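Local coordinates for hypothetical protein Atu2684 (Agrobacterium tumefaciens, PDB 2AXO), which is of unknown function but carries a thioredoxin-like domain with a CxxC disulfide, consistent with a role in thiol-disulfide chemistry, at residues L108-Y114 with R123-K127; Y78-Y82 with E99-G103; A177-R181 with K228-G232; C54-A60 with Y114-A118. The contacts are given in a common frame with arbitrary orientation. Numbering follows the deposited sequence.

Contact 1: residues L108-Y114 with R123-K127; sequences LGRNGVY and RDHVK
Strand 112-114 and strand 124-127 do not pair: their axes come no closer than 10.3 Å, at 42° between N-to-C directions, so side chains bridge the gap. Before strand 112-114, helix 95-107 ends in a Schellman motif at G109 (phi 74°), and R110 to Y114 run extended apart from a kink at N111. H125, with chi1 p (78°), aims its imidazole at this segment. Y114, also p (65°), reaches back, and its OH hydrogen-bonds H125 ND1 at 2.8 Å; the two rings meet rim to rim, planes at 69°. R110 (m, t, p) lies over one imidazole face, its CD 3.9 Å from the ring centroid in a CH-pi contact. L108 (m, t) sets CD1 4.0 Å from H125 CB and CD2 3.4 Å from R123 O. R123 and D124 form a classic beta bulge opposite L120, and H125 N bonds weakly to D124 OD2 (2.7 Å). This surface contact joins the last strand of a thioredoxin-like sheet to the segment leading to its cis-proline loop.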
loop_
_atom_site.group_PDB
_atom_site.type_symbol
_atom_site.label_atom_id
_atom_site.label_comp_id
_atom_site.label_asym_id
_atom_site.label_seq_id
_atom_site.Cartn_x
_atom_site.Cartn_y
_atom_site.Cartn_z
ATOM N N LEU A 108 10.331 -5.747 9.022
ATOM C CA LEU A 108 9.893 -7.009 9.610
ATOM C C LEU A 108 10.080 -8.201 8.668
ATOM O O LEU A 108 9.801 -9.339 9.037
ATOM C CB LEU A 108 8.426 -6.906 10.039
ATOM C CG LEU A 108 8.133 -5.843 11.109
ATOM C CD1 LEU A 108 6.640 -5.813 11.404
ATOM C CD2 LEU A 108 8.923 -6.145 12.380
ATOM N N GLY A 109 10.555 -7.930 7.457
ATOM C CA GLY A 109 10.777 -8.992 6.492
ATOM C C GLY A 109 9.518 -9.577 5.875
ATOM O O GLY A 109 9.552 -10.680 5.323
ATOM N N ARG A 110 8.405 -8.850 5.956
ATOM C CA ARG A 110 7.144 -9.330 5.388
ATOM C C ARG A 110 7.007 -8.932 3.918
ATOM O O ARG A 110 7.776 -8.114 3.421
ATOM C CB ARG A 110 5.964 -8.782 6.198
ATOM C CG ARG A 110 6.100 -9.003 7.697
ATOM C CD ARG A 110 4.810 -8.690 8.441
ATOM N NE ARG A 110 3.811 -9.740 8.248
ATOM C CZ ARG A 110 2.673 -9.588 7.580
ATOM N NH1 ARG A 110 2.369 -8.418 7.030
ATOM N NH2 ARG A 110 1.838 -10.610 7.459
ATOM N N ASN A 111 6.034 -9.513 3.216
ATOM C CA ASN A 111 5.846 -9.186 1.803
ATOM C C ASN A 111 4.496 -8.539 1.521
ATOM O O ASN A 111 4.021 -8.541 0.383
ATOM C CB ASN A 111 5.990 -10.439 0.936
ATOM C CG ASN A 111 4.773 -11.337 1.006
ATOM O OD1 ASN A 111 4.358 -11.754 2.085
ATOM N ND2 ASN A 111 4.195 -11.641 -0.150
ATOM N N GLY A 112 3.875 -7.993 2.559
ATOM C CA GLY A 112 2.588 -7.348 2.380
ATOM C C GLY A 112 2.150 -6.568 3.601
ATOM O O GLY A 112 2.836 -6.564 4.622
ATOM N N VAL A 113 1.012 -5.891 3.484
ATOM C CA VAL A 113 0.448 -5.119 4.584
ATOM C C VAL A 113 -1.036 -5.451 4.689
ATOM O O VAL A 113 -1.651 -5.931 3.733
ATOM C CB VAL A 113 0.576 -3.585 4.362
ATOM C CG1 VAL A 113 2.036 -3.163 4.396
ATOM C CG2 VAL A 113 -0.069 -3.192 3.035
ATOM N N TYR A 114 -1.607 -5.190 5.857
ATOM C CA TYR A 114 -3.018 -5.446 6.085
ATOM C C TYR A 114 -3.504 -4.523 7.193
ATOM O O TYR A 114 -2.703 -3.886 7.875
ATOM C CB TYR A 114 -3.243 -6.905 6.510
ATOM C CG TYR A 114 -2.627 -7.277 7.847
ATOM C CD1 TYR A 114 -1.319 -7.756 7.934
ATOM C CD2 TYR A 114 -3.351 -7.129 9.027
ATOM C CE1 TYR A 114 -0.751 -8.078 9.171
ATOM C CE2 TYR A 114 -2.792 -7.443 10.263
ATOM C CZ TYR A 114 -1.496 -7.916 10.331
ATOM O OH TYR A 114 -0.949 -8.224 11.559
ATOM N N ARG A 123 9.040 -3.378 16.924
ATOM C CA ARG A 123 9.712 -4.682 16.804
ATOM C C ARG A 123 8.933 -5.841 16.177
ATOM O O ARG A 123 9.542 -6.750 15.617
ATOM C CB ARG A 123 10.180 -5.156 18.190
ATOM C CG ARG A 123 11.264 -4.324 18.854
ATOM C CD ARG A 123 11.540 -4.837 20.271
ATOM N NE ARG A 123 12.588 -4.075 20.948
ATOM C CZ ARG A 123 13.893 -4.266 20.778
ATOM N NH1 ARG A 123 14.325 -5.205 19.952
ATOM N NH2 ARG A 123 14.770 -3.506 21.428
ATOM N N ASP A 124 7.607 -5.830 16.279
ATOM C CA ASP A 124 6.806 -6.926 15.739
ATOM C C ASP A 124 5.379 -6.474 15.441
ATOM O O ASP A 124 4.971 -5.380 15.836
ATOM C CB ASP A 124 6.782 -8.076 16.748
ATOM C CG ASP A 124 6.376 -9.405 16.123
ATOM O OD1 ASP A 124 6.158 -10.370 16.884
ATOM O OD2 ASP A 124 6.285 -9.489 14.885
ATOM N N HIS A 125 4.617 -7.327 14.764
ATOM C CA HIS A 125 3.240 -7.002 14.417
ATOM C C HIS A 125 2.266 -8.038 14.966
ATOM O O HIS A 125 2.634 -9.188 15.213
ATOM C CB HIS A 125 3.096 -6.912 12.897
ATOM C CG HIS A 125 3.020 -8.243 12.219
ATOM N ND1 HIS A 125 1.833 -8.783 11.771
ATOM C CD2 HIS A 125 3.978 -9.163 11.952
ATOM C CE1 HIS A 125 2.061 -9.979 11.260
ATOM N NE2 HIS A 125 3.355 -10.234 11.359
ATOM N N VAL A 126 1.022 -7.613 15.162
ATOM C CA VAL A 126 -0.031 -8.476 15.679
ATOM C C VAL A 126 -1.379 -7.923 15.240
ATOM O O VAL A 126 -1.488 -6.743 14.900
ATOM C CB VAL A 126 -0.026 -8.520 17.224
ATOM C CG1 VAL A 126 1.230 -9.207 17.737
ATOM C CG2 VAL A 126 -0.122 -7.110 17.775
ATOM N N LYS A 127 -2.400 -8.774 15.234
ATOM C CA LYS A 127 -3.736 -8.329 14.862
ATOM C C LYS A 127 -4.091 -7.153 15.761
ATOM O O LYS A 127 -3.882 -7.207 16.973
ATOM C CB LYS A 127 -4.760 -9.447 15.071
ATOM C CG LYS A 127 -4.810 -10.495 13.975
ATOM C CD LYS A 127 -3.527 -11.292 13.870
ATOM C CE LYS A 127 -3.742 -12.546 13.027
ATOM N NZ LYS A 127 -4.322 -12.237 11.690
#

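Contact 2: residues Y78-Y82 with E99-G103; sequences YHVDY and ERQYG
This is a buried strand-to-helix packing contact, in which the end of strand 74-79 and the loop after it lie against helix 95-107. Residues 78-80 are extended, with V80 at phi/psi -85/157°, and the backbone bends through D81 (-95/-7°) and Y82 (-79/19°). Segment 99-103 is helix, with G103 N to E99 O at 2.9 Å. The nearest CA pair is V80 and Q101, 8.3 Å apart. Q101 is fully extended (t, t) and brings OE1 to 2.7 Å from Y82 OH, which donates the hydrogen bond; Y82 takes chi1 p (54°). V80 CG1 packs 3.6 Å from Q101 OE1. Strand 74-79 is an outermost strand of the mixed thioredoxin-like sheet; helix 95-107 packs on this sheet, reaching strand 74-79 through Y78 and the inner strands through R100 to E47 and Q101 to Q117. Y78, chi1 m, directs its ring toward R100, an all-trans side chain through chi3; Y78 OH lies 3.2 Å from R100 NE, while R100 NH2 forms a salt bridge with E47 and a hydrogen bond with Q239. Y102 OH approaches Y82 CD2 at 4.4 Å, and each of these tyrosines also meets the other's counterpart in the second subunit.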
loop_
_atom_site.group_PDB
_atom_site.type_symbol
_atom_site.label_atom_id
_atom_site.label_comp_id
_atom_site.label_asym_id
_atom_site.label_seq_id
_atom_site.Cartn_x
_atom_site.Cartn_y
_atom_site.Cartn_z
ATOM N N TYR A 78 -2.627 5.279 12.995
ATOM C CA TYR A 78 -2.223 5.772 11.681
ATOM C C TYR A 78 -3.242 5.349 10.629
ATOM O O TYR A 78 -3.281 4.183 10.237
ATOM C CB TYR A 78 -0.866 5.207 11.254
ATOM C CG TYR A 78 0.305 5.611 12.116
ATOM C CD1 TYR A 78 0.604 4.918 13.287
ATOM C CD2 TYR A 78 1.133 6.672 11.747
ATOM C CE1 TYR A 78 1.699 5.270 14.070
ATOM C CE2 TYR A 78 2.230 7.035 12.524
ATOM C CZ TYR A 78 2.507 6.330 13.681
ATOM O OH TYR A 78 3.583 6.681 14.459
ATOM N N HIS A 79 -4.057 6.286 10.162
ATOM C CA HIS A 79 -5.044 5.959 9.141
ATOM C C HIS A 79 -4.362 5.826 7.785
ATOM O O HIS A 79 -3.721 6.765 7.312
ATOM C CB HIS A 79 -6.129 7.035 9.080
ATOM C CG HIS A 79 -7.081 6.999 10.236
ATOM N ND1 HIS A 79 -6.700 7.301 11.525
ATOM C CD2 HIS A 79 -8.398 6.689 10.295
ATOM C CE1 HIS A 79 -7.742 7.181 12.330
ATOM N NE2 HIS A 79 -8.784 6.810 11.608
ATOM N N VAL A 80 -4.499 4.652 7.172
ATOM C CA VAL A 80 -3.897 4.382 5.865
ATOM C C VAL A 80 -4.801 4.875 4.737
ATOM O O VAL A 80 -6.009 5.020 4.916
ATOM C CB VAL A 80 -3.618 2.873 5.686
ATOM C CG1 VAL A 80 -2.588 2.425 6.709
ATOM C CG2 VAL A 80 -4.908 2.073 5.839
ATOM N N ASP A 81 -4.220 5.129 3.570
ATOM C CA ASP A 81 -5.010 5.638 2.456
ATOM C C ASP A 81 -5.515 4.595 1.470
ATOM O O ASP A 81 -6.309 4.915 0.588
ATOM C CB ASP A 81 -4.212 6.707 1.695
ATOM C CG ASP A 81 -3.010 6.136 0.966
ATOM O OD1 ASP A 81 -2.690 4.943 1.161
ATOM O OD2 ASP A 81 -2.375 6.885 0.195
ATOM N N TYR A 82 -5.093 3.345 1.618
ATOM C CA TYR A 82 -5.528 2.345 0.659
ATOM C C TYR A 82 -6.934 1.775 0.820
ATOM O O TYR A 82 -7.254 0.724 0.267
ATOM C CB TYR A 82 -4.488 1.222 0.559
ATOM C CG TYR A 82 -4.077 0.552 1.849
ATOM C CD1 TYR A 82 -4.923 -0.349 2.490
ATOM C CD2 TYR A 82 -2.797 0.736 2.365
ATOM C CE1 TYR A 82 -4.497 -1.066 3.606
ATOM C CE2 TYR A 82 -2.359 0.031 3.477
ATOM C CZ TYR A 82 -3.208 -0.872 4.089
ATOM O OH TYR A 82 -2.757 -1.612 5.155
ATOM N N GLU A 99 3.052 4.869 4.009
ATOM C CA GLU A 99 4.476 4.633 3.791
ATOM C C GLU A 99 5.164 4.122 5.051
ATOM O O GLU A 99 6.093 3.315 4.970
ATOM C CB GLU A 99 5.161 5.908 3.297
ATOM C CG GLU A 99 4.678 6.335 1.923
ATOM C CD GLU A 99 5.481 7.477 1.350
ATOM O OE1 GLU A 99 5.621 8.509 2.039
ATOM O OE2 GLU A 99 5.967 7.345 0.206
ATOM N N ARG A 100 4.711 4.579 6.215
ATOM C CA ARG A 100 5.308 4.113 7.463
ATOM C C ARG A 100 4.988 2.630 7.636
ATOM O O ARG A 100 5.841 1.859 8.066
ATOM C CB ARG A 100 4.791 4.925 8.659
ATOM C CG ARG A 100 5.421 4.542 10.003
ATOM C CD ARG A 100 5.101 5.596 11.059
ATOM N NE ARG A 100 5.623 5.281 12.395
ATOM C CZ ARG A 100 6.909 5.326 12.735
ATOM N NH1 ARG A 100 7.834 5.665 11.843
ATOM N NH2 ARG A 100 7.269 5.059 13.978
ATOM N N GLN A 101 3.771 2.214 7.294
ATOM C CA GLN A 101 3.447 0.802 7.427
ATOM C C GLN A 101 4.317 -0.004 6.453
ATOM O O GLN A 101 4.663 -1.150 6.735
ATOM C CB GLN A 101 1.961 0.544 7.166
ATOM C CG GLN A 101 1.542 -0.908 7.359
ATOM C CD GLN A 101 0.051 -1.113 7.154
ATOM O OE1 GLN A 101 -0.559 -0.484 6.289
ATOM N NE2 GLN A 101 -0.539 -2.012 7.935
ATOM N N TYR A 102 4.675 0.595 5.316
ATOM C CA TYR A 102 5.535 -0.087 4.345
ATOM C C TYR A 102 6.929 -0.240 4.941
ATOM O O TYR A 102 7.574 -1.279 4.794
ATOM C CB TYR A 102 5.652 0.710 3.038
ATOM C CG TYR A 102 4.368 0.856 2.263
ATOM C CD1 TYR A 102 3.400 -0.144 2.281
ATOM C CD2 TYR A 102 4.145 1.975 1.462
ATOM C CE1 TYR A 102 2.240 -0.036 1.520
ATOM C CE2 TYR A 102 2.991 2.088 0.694
ATOM C CZ TYR A 102 2.045 1.075 0.729
ATOM O OH TYR A 102 0.914 1.166 -0.050
ATOM N N GLY A 103 7.392 0.813 5.606
ATOM C CA GLY A 103 8.702 0.776 6.225
ATOM C C GLY A 103 8.780 -0.380 7.196
ATOM O O GLY A 103 9.787 -1.088 7.259
#

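Contact 3: residues A177-R181 with K228-G232; sequences AYFTR and KVKKG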
loop_
_atom_site.group_PDB
_atom_site.type_symbol
_atom_site.label_atom_id
_atom_site.label_comp_id
_atom_site.label_asym_id
_atom_site.label_seq_id
_atom_site.Cartn_x
_atom_site.Cartn_y
_atom_site.Cartn_z
ATOM N N ALA A 177 5.432 12.167 16.477
ATOM C CA ALA A 177 4.208 11.873 15.750
ATOM C C ALA A 177 3.117 12.757 16.337
ATOM O O ALA A 177 2.786 12.657 17.524
ATOM C CB ALA A 177 3.839 10.396 15.898
ATOM N N TYR A 178 2.579 13.641 15.505
ATOM C CA TYR A 178 1.535 14.566 15.930
ATOM C C TYR A 178 0.169 13.949 15.673
ATOM O O TYR A 178 -0.068 13.370 14.618
ATOM C CB TYR A 178 1.672 15.877 15.152
ATOM C CG TYR A 178 3.013 16.557 15.349
ATOM C CD1 TYR A 178 3.249 17.367 16.462
ATOM C CD2 TYR A 178 4.051 16.373 14.435
ATOM C CE1 TYR A 178 4.490 17.985 16.661
ATOM C CE2 TYR A 178 5.298 16.983 14.622
ATOM C CZ TYR A 178 5.509 17.785 15.735
ATOM O OH TYR A 178 6.737 18.375 15.924
ATOM N N PHE A 179 -0.731 14.070 16.642
ATOM C CA PHE A 179 -2.063 13.513 16.482
ATOM C C PHE A 179 -3.136 14.387 17.096
ATOM O O PHE A 179 -2.854 15.301 17.883
ATOM C CB PHE A 179 -2.148 12.117 17.122
ATOM C CG PHE A 179 -1.780 12.092 18.578
ATOM C CD1 PHE A 179 -0.504 11.697 18.974
ATOM C CD2 PHE A 179 -2.698 12.486 19.555
ATOM C CE1 PHE A 179 -0.142 11.693 20.320
ATOM C CE2 PHE A 179 -2.351 12.490 20.905
ATOM C CZ PHE A 179 -1.068 12.091 21.290
ATOM N N THR A 180 -4.371 14.110 16.701
ATOM C CA THR A 180 -5.515 14.795 17.257
ATOM C C THR A 180 -5.876 13.860 18.402
ATOM O O THR A 180 -5.676 12.650 18.309
ATOM C CB THR A 180 -6.692 14.879 16.248
ATOM O OG1 THR A 180 -7.019 13.563 15.770
ATOM C CG2 THR A 180 -6.315 15.766 15.068
ATOM N N ARG A 181 -6.370 14.421 19.493
ATOM C CA ARG A 181 -6.740 13.624 20.651
ATOM C C ARG A 181 -7.921 12.724 20.298
ATOM O O ARG A 181 -7.833 11.499 20.385
ATOM C CB ARG A 181 -7.089 14.563 21.801
ATOM C CG ARG A 181 -7.692 13.906 23.010
ATOM C CD ARG A 181 -6.740 12.942 23.674
ATOM N NE ARG A 181 -7.195 12.661 25.029
ATOM C CZ ARG A 181 -6.704 11.704 25.800
ATOM N NH1 ARG A 181 -5.730 10.919 25.349
ATOM N NH2 ARG A 181 -7.189 11.539 27.021
ATOM N N LYS A 228 1.019 22.805 17.033
ATOM C CA LYS A 228 0.620 21.499 16.526
ATOM C C LYS A 228 0.263 20.535 17.651
ATOM O O LYS A 228 -0.742 19.835 17.572
ATOM C CB LYS A 228 1.722 20.897 15.648
ATOM C CG LYS A 228 2.045 21.742 14.429
ATOM C CD LYS A 228 2.629 20.924 13.299
ATOM C CE LYS A 228 3.951 20.290 13.659
ATOM N NZ LYS A 228 4.390 19.400 12.545
ATOM N N VAL A 229 1.077 20.493 18.700
ATOM C CA VAL A 229 0.778 19.595 19.806
ATOM C C VAL A 229 -0.569 19.981 20.424
ATOM O O VAL A 229 -1.346 19.117 20.830
ATOM C CB VAL A 229 1.879 19.640 20.896
ATOM C CG1 VAL A 229 1.573 18.630 21.984
ATOM C CG2 VAL A 229 3.247 19.354 20.274
ATOM N N LYS A 230 -0.849 21.282 20.477
ATOM C CA LYS A 230 -2.098 21.778 21.044
ATOM C C LYS A 230 -3.341 21.316 20.289
ATOM O O LYS A 230 -4.449 21.390 20.814
ATOM C CB LYS A 230 -2.063 23.308 21.110
ATOM C CG LYS A 230 -1.191 23.854 22.221
ATOM C CD LYS A 230 -1.786 23.536 23.583
ATOM C CE LYS A 230 -0.892 24.038 24.705
ATOM N NZ LYS A 230 -1.483 23.749 26.043
ATOM N N LYS A 231 -3.163 20.852 19.054
ATOM C CA LYS A 231 -4.288 20.369 18.255
ATOM C C LYS A 231 -4.729 18.996 18.755
ATOM O O LYS A 231 -5.751 18.462 18.327
ATOM C CB LYS A 231 -3.902 20.264 16.773
ATOM C CG LYS A 231 -3.827 21.596 16.038
ATOM C CD LYS A 231 -3.319 21.421 14.605
ATOM C CE LYS A 231 -4.240 20.542 13.768
ATOM N NZ LYS A 231 -3.723 20.389 12.377
ATOM N N GLY A 232 -3.945 18.430 19.665
ATOM C CA GLY A 232 -4.252 17.122 20.212
ATOM C C GLY A 232 -3.099 16.725 21.106
ATOM O O GLY A 232 -3.142 16.914 22.321
#
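A helix-to-strand connection packs here against the neighbouring strand of an antiparallel sheet: after helix 223-229 the chain makes a type I turn from V229 to G232 and enters strand 232-241 beside strand 172-186. Y178 loses the most surface, 82 Å². Its ring is covered on one face by K228, whose NZ sits 3.7 Å from the ring centroid and 29° off the normal, a cation-pi geometry; K228 CE adds a CH-pi contact at 3.6 Å and 13°. K228, with 60 Å² covered, also carries its charge to D205 in a salt bridge. At the ring edge, V229 CG2 meets Y178 CE1 at 4.1 Å. G232, equally covered at 60 Å², lies where the backbones converge, its CA 4.0 Å from T180 CA. Here the bare CA is a steric requirement: an ideal CB would fall 2.5 Å from both T180 CA and R181 N and 2.2 Å from F179 O. With no side chain in the way, G232 CA instead makes a CA-H...O contact to F179 O at 3.3 Å.

Contact 4: residues C54-A60 with Y114-A118; sequences CASCPPA and YTPQA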
loop_
_atom_site.group_PDB
_atom_site.type_symbol
_atom_site.label_atom_id
_atom_site.label_comp_id
_atom_site.label_asym_id
_atom_site.label_seq_id
_atom_site.Cartn_x
_atom_site.Cartn_y
_atom_site.Cartn_z
ATOM N N CYS A 54 -12.047 0.498 6.355
ATOM C CA CYS A 54 -11.747 -0.898 6.673
ATOM C C CYS A 54 -12.799 -1.441 7.647
ATOM O O CYS A 54 -12.820 -1.077 8.824
ATOM C CB CYS A 54 -10.339 -0.979 7.279
ATOM S SG CYS A 54 -9.971 -2.415 8.333
ATOM N N ALA A 55 -13.664 -2.320 7.149
ATOM C CA ALA A 55 -14.744 -2.894 7.950
ATOM C C ALA A 55 -14.328 -3.744 9.146
ATOM O O ALA A 55 -15.064 -3.831 10.123
ATOM C CB ALA A 55 -15.682 -3.698 7.047
ATOM N N SER A 56 -13.160 -4.374 9.080
ATOM C CA SER A 56 -12.706 -5.209 10.184
ATOM C C SER A 56 -11.816 -4.448 11.155
ATOM O O SER A 56 -11.201 -5.041 12.032
ATOM C CB SER A 56 -11.943 -6.422 9.645
ATOM O OG SER A 56 -10.860 -6.011 8.827
ATOM N N CYS A 57 -11.754 -3.130 11.005
ATOM C CA CYS A 57 -10.912 -2.321 11.870
ATOM C C CYS A 57 -11.535 -1.824 13.175
ATOM O O CYS A 57 -10.839 -1.713 14.184
ATOM C CB CYS A 57 -10.356 -1.134 11.080
ATOM S SG CYS A 57 -9.016 -1.577 9.929
ATOM N N PRO A 58 -12.849 -1.529 13.183
ATOM C CA PRO A 58 -13.485 -1.041 14.411
ATOM C C PRO A 58 -13.065 -1.758 15.698
ATOM O O PRO A 58 -12.775 -1.109 16.707
ATOM C CB PRO A 58 -14.972 -1.180 14.102
ATOM C CG PRO A 58 -15.010 -0.837 12.636
ATOM C CD PRO A 58 -13.840 -1.643 12.096
ATOM N N PRO A 59 -13.028 -3.101 15.683
ATOM C CA PRO A 59 -12.630 -3.837 16.886
ATOM C C PRO A 59 -11.244 -3.408 17.386
ATOM O O PRO A 59 -11.017 -3.273 18.593
ATOM C CB PRO A 59 -12.655 -5.288 16.420
ATOM C CG PRO A 59 -13.751 -5.290 15.412
ATOM C CD PRO A 59 -13.480 -4.028 14.630
ATOM N N ALA A 60 -10.325 -3.194 16.446
ATOM C CA ALA A 60 -8.961 -2.781 16.772
ATOM C C ALA A 60 -8.932 -1.339 17.257
ATOM O O ALA A 60 -8.105 -0.974 18.089
ATOM C CB ALA A 60 -8.069 -2.935 15.551
ATOM N N TYR A 114 -1.607 -5.190 5.857
ATOM C CA TYR A 114 -3.018 -5.446 6.085
ATOM C C TYR A 114 -3.504 -4.523 7.193
ATOM O O TYR A 114 -2.703 -3.886 7.875
ATOM C CB TYR A 114 -3.243 -6.905 6.510
ATOM C CG TYR A 114 -2.627 -7.277 7.847
ATOM C CD1 TYR A 114 -1.319 -7.756 7.934
ATOM C CD2 TYR A 114 -3.351 -7.129 9.027
ATOM C CE1 TYR A 114 -0.751 -8.078 9.171
ATOM C CE2 TYR A 114 -2.792 -7.443 10.263
ATOM C CZ TYR A 114 -1.496 -7.916 10.331
ATOM O OH TYR A 114 -0.949 -8.224 11.559
ATOM N N THR A 115 -4.817 -4.432 7.353
ATOM C CA THR A 115 -5.403 -3.632 8.426
ATOM C C THR A 115 -6.527 -4.470 9.015
ATOM O O THR A 115 -7.209 -5.192 8.295
ATOM C CB THR A 115 -5.996 -2.277 7.932
ATOM O OG1 THR A 115 -6.868 -2.509 6.822
ATOM C CG2 THR A 115 -4.892 -1.307 7.538
ATOM N N PRO A 116 -6.717 -4.407 10.342
ATOM C CA PRO A 116 -5.935 -3.607 11.286
ATOM C C PRO A 116 -4.658 -4.320 11.725
ATOM O O PRO A 116 -4.682 -5.505 12.075
ATOM C CB PRO A 116 -6.910 -3.398 12.440
ATOM C CG PRO A 116 -7.662 -4.689 12.457
ATOM C CD PRO A 116 -7.913 -4.971 10.995
ATOM N N GLN A 117 -3.547 -3.593 11.699
ATOM C CA GLN A 117 -2.259 -4.141 12.091
ATOM C C GLN A 117 -1.621 -3.275 13.162
ATOM O O GLN A 117 -1.507 -2.060 13.003
ATOM C CB GLN A 117 -1.315 -4.205 10.889
ATOM C CG GLN A 117 0.089 -4.666 11.252
ATOM C CD GLN A 117 1.034 -4.656 10.068
ATOM O OE1 GLN A 117 1.284 -3.612 9.468
ATOM N NE2 GLN A 117 1.574 -5.821 9.732
ATOM N N ALA A 118 -1.211 -3.895 14.262
ATOM C CA ALA A 118 -0.570 -3.143 15.321
ATOM C C ALA A 118 0.909 -3.500 15.351
ATOM O O ALA A 118 1.281 -4.674 15.275
ATOM C CB ALA A 118 -1.220 -3.451 16.668
#
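Y114 leads into the contact without touching segment 54-60. T115 comes first, its backbone extended and its chi1 p: T115 OG1 lies 3.5 Å from C54 SG, and T115 CB lies 3.7 Å from C57 SG. The hydroxyl accepts a hydrogen bond from W83 NE1; its approach to sulfur is a close contact only. P116 follows through a cis peptide bond and has the largest covered area, 76 Å². P116 CD meets S56 O at 3.4 Å, C57 SG at 3.7 Å and C54 SG at 4.2 Å, while P116 CB reaches A60 CB at 3.4 Å in the first turn of helix 58-70. Q117, its CA-to-CB bond pointing away, begins strand 117-120. Opposite, C54 to C57 is a type I turn (C57 N to C54 O, 3.2 Å) closed by a C54 SG to C57 SG disulfide of 2.0 Å. A CxxC motif at a helix N terminus facing a cis-proline is the thioredoxin-fold redox-site arrangement. The oxidised pair and its apolar proline contact are therefore consistent with a thiol-disulfide active site.

Overall arrangement
From the N terminus, the CxxC segment 54-60 opens contact 4, whose loop closes only at 114-118. Nested inside that loop, contact 2 joins 78-82 to helix 95-107. Contact 1 opens at 108-114, closes at 123-127 beyond the end of contact 4, and so crosses it, sharing Y114. Q101 NE2 links contacts 2, 1 and 4, lying 2.9 Å from both Y114 O and Q117 OE1, and V126 O meets A118 N at 2.9 Å. These three contacts tie together the thioredoxin-like part and reach the second subunit. Contact 3 follows in series, opening at 177-181 in a separate antiparallel sheet and closing at 228-232; A177 CB touches Y78 OH of contact 2 at 4.0 Å.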